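PDB 5NO8: Baccell_00875 from Bacteroides cellulosilyticus DSM 14838, which is a polysaccharide lyase that probably removes the L-rhamnose capping glucuronic acid on complex arabinogalactan proteins. Local coordinates for residues H166-G171 and Y659-K664; R198-W203 and D608-Y613. All coordinates share one frame; numbering follows the deposited sequence.

Contact 1 of 2, residues H166-G171 and Y659-K664; sequences HIWKGG and YMYPYK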
# COMPACT_ATOMS: atom_id res chain seq x y z
N HIS A 166 -4.85 8.91 2.73
CA HIS A 166 -5.11 8.41 1.38
C HIS A 166 -4.98 9.60 0.45
O HIS A 166 -5.89 10.44 0.38
CB HIS A 166 -6.47 7.77 1.33
CG HIS A 166 -6.56 6.59 2.24
ND1 HIS A 166 -5.74 5.49 2.09
CD2 HIS A 166 -7.30 6.37 3.36
CE1 HIS A 166 -5.99 4.63 3.07
NE2 HIS A 166 -6.95 5.13 3.84
N ILE A 167 -3.86 9.64 -0.26
CA ILE A 167 -3.52 10.77 -1.13
C ILE A 167 -3.92 10.42 -2.56
O ILE A 167 -3.57 9.34 -3.02
CB ILE A 167 -2.02 11.05 -1.09
CG1 ILE A 167 -1.56 11.27 0.36
CG2 ILE A 167 -1.69 12.28 -1.95
CD1 ILE A 167 -0.06 11.20 0.49
N TRP A 168 -4.65 11.31 -3.22
CA TRP A 168 -4.92 11.17 -4.64
C TRP A 168 -4.38 12.35 -5.40
O TRP A 168 -4.88 13.49 -5.23
CB TRP A 168 -6.39 10.95 -4.96
CG TRP A 168 -6.64 10.77 -6.42
CD1 TRP A 168 -7.60 11.38 -7.17
CD2 TRP A 168 -5.88 9.94 -7.33
NE1 TRP A 168 -7.48 11.00 -8.48
CE2 TRP A 168 -6.46 10.10 -8.60
CE3 TRP A 168 -4.80 9.05 -7.18
CZ2 TRP A 168 -5.99 9.43 -9.74
CZ3 TRP A 168 -4.31 8.41 -8.32
CH2 TRP A 168 -4.93 8.60 -9.59
N LYS A 169 -3.40 12.07 -6.25
CA LYS A 169 -2.77 13.07 -7.10
C LYS A 169 -3.62 13.37 -8.34
O LYS A 169 -3.14 13.34 -9.47
CB LYS A 169 -1.34 12.62 -7.49
CG LYS A 169 -1.27 11.33 -8.30
CD LYS A 169 0.17 10.92 -8.64
CE LYS A 169 0.12 9.73 -9.59
NZ LYS A 169 1.46 9.23 -9.96
N GLY A 170 -4.87 13.73 -8.12
CA GLY A 170 -5.85 13.84 -9.21
C GLY A 170 -5.96 15.19 -9.87
O GLY A 170 -7.04 15.54 -10.36
N GLY A 171 -4.88 15.96 -9.89
CA GLY A 171 -4.88 17.24 -10.62
C GLY A 171 -5.86 18.22 -9.99
O GLY A 171 -5.76 18.50 -8.78
N TYR A 659 6.71 -1.43 -6.00
CA TYR A 659 6.61 -0.24 -6.80
C TYR A 659 6.75 0.95 -5.83
O TYR A 659 5.88 1.18 -5.01
CB TYR A 659 5.29 -0.13 -7.55
CG TYR A 659 5.26 1.09 -8.44
CD1 TYR A 659 6.02 1.13 -9.62
CD2 TYR A 659 4.59 2.25 -8.05
CE1 TYR A 659 6.07 2.27 -10.42
CE2 TYR A 659 4.63 3.39 -8.85
CZ TYR A 659 5.37 3.39 -10.04
OH TYR A 659 5.39 4.51 -10.84
N MET A 660 7.82 1.72 -5.99
CA MET A 660 8.06 2.91 -5.17
C MET A 660 7.23 4.04 -5.79
O MET A 660 7.55 4.53 -6.86
CB MET A 660 9.56 3.26 -5.13
CG MET A 660 10.48 2.13 -4.68
SD MET A 660 9.99 1.48 -3.08
CE MET A 660 9.91 2.93 -2.05
N TYR A 661 6.19 4.46 -5.08
CA TYR A 661 5.10 5.23 -5.67
C TYR A 661 5.27 6.78 -5.75
O TYR A 661 4.91 7.36 -6.78
CB TYR A 661 3.77 4.87 -4.99
CG TYR A 661 2.58 5.49 -5.64
CD1 TYR A 661 1.97 4.90 -6.75
CD2 TYR A 661 2.07 6.71 -5.19
CE1 TYR A 661 0.89 5.51 -7.38
CE2 TYR A 661 0.98 7.31 -5.81
CZ TYR A 661 0.41 6.70 -6.90
OH TYR A 661 -0.64 7.30 -7.51
N PRO A 662 5.73 7.42 -4.67
CA PRO A 662 5.78 8.89 -4.73
C PRO A 662 6.69 9.44 -5.81
O PRO A 662 7.54 8.72 -6.32
CB PRO A 662 6.31 9.29 -3.35
CG PRO A 662 6.06 8.11 -2.48
CD PRO A 662 6.22 6.92 -3.38
N TYR A 663 6.54 10.72 -6.10
CA TYR A 663 7.35 11.38 -7.09
C TYR A 663 8.82 11.27 -6.73
O TYR A 663 9.66 10.91 -7.56
CB TYR A 663 6.90 12.85 -7.19
CG TYR A 663 7.77 13.75 -8.04
CD1 TYR A 663 8.03 13.47 -9.36
CD2 TYR A 663 8.24 14.94 -7.52
CE1 TYR A 663 8.81 14.31 -10.15
CE2 TYR A 663 9.04 15.80 -8.26
CZ TYR A 663 9.32 15.49 -9.58
OH TYR A 663 10.12 16.37 -10.29
N LYS A 664 9.12 11.65 -5.49
CA LYS A 664 10.46 11.55 -4.92
C LYS A 664 10.37 11.22 -3.45
O LYS A 664 9.33 11.43 -2.80
CB LYS A 664 11.22 12.87 -5.07
CG LYS A 664 11.54 13.25 -6.51
CD LYS A 664 12.19 14.60 -6.65
CE LYS A 664 12.61 14.83 -8.09
NZ LYS A 664 13.24 16.16 -8.32
O HOH W 1 -1.81 9.63 -5.46
O HOH W 2 3.10 9.25 -7.70
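The Tyr661 side chain slants across that of Trp168, and only its hydroxyl reaches the indole, at the edge and near its plane, with Tyr661 OH 3.9 Å from Trp168 CZ3. The contact sits where strand 163-168, an outermost strand of the large antiparallel sheet, ends in an inverse gamma turn centred on Lys169, facing the loop that follows strand 659-660. One indole face carries its own turn, Gly170 N standing 3.7 Å above the plane toward the rim; His329 and Tyr175 also bring rings against the indole. Over one face of the Tyr661 ring, again off centre, lies water 2, with its oxygen 3.4 Å above the plane. Tyr661 CD1 lies at the edge of the Tyr659 ring, in that ring's plane.

No direct hydrogen bond crosses between the segments. Instead, the Lys169 chain, extended beyond CG, comes from the direction opposite to the tyrosine and runs past its hydroxyl, with CE 3.3 Å from Tyr661 OH. Tyr661 reaches this meeting point because its CG is anti to the backbone N (chi1 -173°), sending the phenol toward the turn.

Two waters make the polar connections. Water 1 donates to Ile167 O at 3.0 Å and accepts from Lys169 N, fitting into the backbone around the turn; its link to Tyr661 OH, at 3.3 Å, is weak. Gln582 NE2 is a further partner of Ile167 O, tying the end of the strand to another loop. Water 2 joins the far end of the lysine to the tyrosine backbone: Lys169 NZ donates to it at 2.8 Å, and it in turn lies 2.8 Å from Tyr661 O, to which it can donate.

Contact 2 of 2, residues R198-W203 and D608-Y613; sequences RNYEIW and DTFPHY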
# COMPACT_ATOMS: atom_id res chain seq x y z
N ARG A 198 -0.39 17.53 -8.60
CA ARG A 198 0.04 16.56 -9.61
C ARG A 198 0.73 15.32 -9.05
O ARG A 198 0.85 14.31 -9.73
CB ARG A 198 0.94 17.21 -10.65
CG ARG A 198 2.30 17.57 -10.11
CD ARG A 198 3.44 17.63 -11.11
NE ARG A 198 4.59 18.24 -10.42
CZ ARG A 198 5.61 17.58 -9.83
NH1 ARG A 198 5.71 16.25 -9.86
NH2 ARG A 198 6.58 18.28 -9.20
N ASN A 199 1.27 15.42 -7.83
CA ASN A 199 1.97 14.30 -7.22
C ASN A 199 2.24 14.63 -5.76
O ASN A 199 1.76 15.62 -5.25
CB ASN A 199 3.31 14.03 -7.95
CG ASN A 199 3.58 12.54 -8.08
OD1 ASN A 199 3.38 11.82 -7.13
ND2 ASN A 199 4.01 12.09 -9.28
N TYR A 200 2.95 13.75 -5.08
CA TYR A 200 3.44 14.07 -3.76
C TYR A 200 4.83 13.50 -3.53
O TYR A 200 5.27 12.60 -4.23
CB TYR A 200 2.47 13.60 -2.67
CG TYR A 200 2.39 12.09 -2.50
CD1 TYR A 200 1.56 11.34 -3.31
CD2 TYR A 200 3.14 11.43 -1.52
CE1 TYR A 200 1.44 9.98 -3.15
CE2 TYR A 200 3.04 10.05 -1.35
CZ TYR A 200 2.20 9.33 -2.19
OH TYR A 200 2.05 7.96 -2.08
N GLU A 201 5.50 14.05 -2.54
CA GLU A 201 6.81 13.61 -2.14
C GLU A 201 6.79 13.23 -0.69
O GLU A 201 5.92 13.65 0.07
CB GLU A 201 7.83 14.73 -2.32
CG GLU A 201 8.13 15.03 -3.76
CD GLU A 201 8.99 16.27 -3.90
OE1 GLU A 201 10.22 16.13 -3.72
OE2 GLU A 201 8.44 17.37 -4.16
N ILE A 202 7.79 12.45 -0.31
CA ILE A 202 7.97 12.02 1.06
C ILE A 202 9.34 12.52 1.50
O ILE A 202 10.34 12.34 0.79
CB ILE A 202 7.89 10.47 1.21
CG1 ILE A 202 6.50 9.95 0.90
CG2 ILE A 202 8.30 10.01 2.62
CD1 ILE A 202 5.41 10.37 1.84
N TRP A 203 9.37 13.11 2.69
CA TRP A 203 10.62 13.57 3.30
C TRP A 203 10.83 12.88 4.65
O TRP A 203 9.86 12.45 5.27
CB TRP A 203 10.61 15.10 3.48
CG TRP A 203 10.53 15.84 2.22
CD1 TRP A 203 9.42 16.32 1.62
CD2 TRP A 203 11.61 16.15 1.37
NE1 TRP A 203 9.74 16.95 0.44
CE2 TRP A 203 11.08 16.84 0.25
CE3 TRP A 203 12.99 15.93 1.43
CZ2 TRP A 203 11.89 17.32 -0.79
CZ3 TRP A 203 13.77 16.36 0.40
CH2 TRP A 203 13.23 17.06 -0.70
N ASP A 608 6.51 4.97 0.31
CA ASP A 608 5.25 4.30 -0.07
C ASP A 608 5.47 3.31 -1.20
O ASP A 608 6.00 3.68 -2.24
CB ASP A 608 4.20 5.29 -0.56
CG ASP A 608 3.76 6.29 0.52
OD1 ASP A 608 4.19 6.17 1.67
OD2 ASP A 608 2.99 7.19 0.16
N THR A 609 5.06 2.06 -0.97
CA THR A 609 5.15 0.99 -1.95
C THR A 609 3.69 0.70 -2.29
O THR A 609 2.91 0.26 -1.42
CB THR A 609 5.78 -0.27 -1.33
OG1 THR A 609 5.06 -0.58 -0.12
CG2 THR A 609 7.17 -0.03 -0.99
N PHE A 610 3.29 1.01 -3.51
CA PHE A 610 1.93 0.83 -3.95
C PHE A 610 1.93 0.22 -5.35
O PHE A 610 2.18 0.94 -6.31
CB PHE A 610 1.22 2.16 -4.03
CG PHE A 610 0.72 2.71 -2.74
CD1 PHE A 610 -0.30 2.08 -2.03
CD2 PHE A 610 1.14 3.97 -2.30
CE1 PHE A 610 -0.84 2.65 -0.89
CE2 PHE A 610 0.63 4.53 -1.15
CZ PHE A 610 -0.36 3.88 -0.44
N PRO A 611 1.65 -1.08 -5.50
CA PRO A 611 1.35 -2.02 -4.45
C PRO A 611 2.59 -2.66 -3.90
O PRO A 611 3.66 -2.66 -4.54
CB PRO A 611 0.46 -3.04 -5.16
CG PRO A 611 0.97 -3.06 -6.55
CD PRO A 611 1.55 -1.70 -6.84
N HIS A 612 2.47 -3.08 -2.64
CA HIS A 612 3.33 -4.07 -2.10
C HIS A 612 2.48 -5.32 -1.96
O HIS A 612 1.36 -5.27 -1.52
CB HIS A 612 3.88 -3.67 -0.75
CG HIS A 612 4.81 -4.68 -0.19
ND1 HIS A 612 4.41 -5.61 0.73
CD2 HIS A 612 6.09 -4.97 -0.50
CE1 HIS A 612 5.44 -6.40 1.02
NE2 HIS A 612 6.47 -6.02 0.29
N TYR A 613 3.08 -6.46 -2.24
CA TYR A 613 2.34 -7.73 -2.33
C TYR A 613 1.59 -8.14 -1.06
O TYR A 613 0.58 -8.84 -1.16
CB TYR A 613 3.26 -8.84 -2.78
CG TYR A 613 4.21 -9.30 -1.72
CD1 TYR A 613 3.84 -10.32 -0.85
CD2 TYR A 613 5.47 -8.77 -1.59
CE1 TYR A 613 4.69 -10.80 0.10
CE2 TYR A 613 6.34 -9.23 -0.61
CZ TYR A 613 5.92 -10.23 0.24
OH TYR A 613 6.74 -10.76 1.22
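Tyr200 and Asp608 join strand 199-203 of a mixed beta sheet to the loop between helices 596-600 and 615-629. Tyr200 CG sits between the backbone N and the carbonyl carbon (chi1 70°), aiming the phenol at the loop. The polar part is one short hydrogen bond: Tyr200 OH donates to Asp608 OD2 at 2.5 Å, on the anti lone pair of that oxygen, away from OD1. The carboxylate oxygen lies at the edge of the phenol, near its plane, although the two flat groups are turned 49° apart. Asp608 OD2 has a second partner, forming a salt bridge with Arg215 NH2, so this buried oxygen is held by a hydroxyl and a cation.

Nonpolar contacts flank this bond. Phe610 presents its edge to the same hydroxyl, its CE2 3.8 Å from Tyr200 OH, while Ile202 CD1 approaches Asp608 OD2 at 4.3 Å and also lies in plane at the phenol edge. A phenylalanine in place of Tyr200 would probably leave Asp608 OD2 without its hydroxyl donor, relying more heavily on Arg215.

Within the strand, Tyr200 N donates to Asn199 OD1 at 2.8 Å, in the carbonyl plane and on a lone pair, with an N-H...O angle of 146°.

How the contacts relate
Contacts 1 and 2 are both buried, with centres about 5 Å apart, yet their chemistry differs: contact 1 relies on van der Waals touch and water bridges around a partly exposed lysine, contact 2 on a direct bond to a carboxylate. Segment 659-664 of contact 1 meets both segments of contact 2. Tyr663 N lies 2.9 Å from Tyr200 O, a probable hydrogen bond that accords with the parallel pairing of strands 199-203 and 664-665, and Tyr661 N lies 3.0 Å from Asp608 O, another probable one. The side chains pack too, Tyr661 CD2 being 3.4 Å from Tyr200 OH. Three different sheets and the loop between helices 596-600 and 615-629 thus converge here.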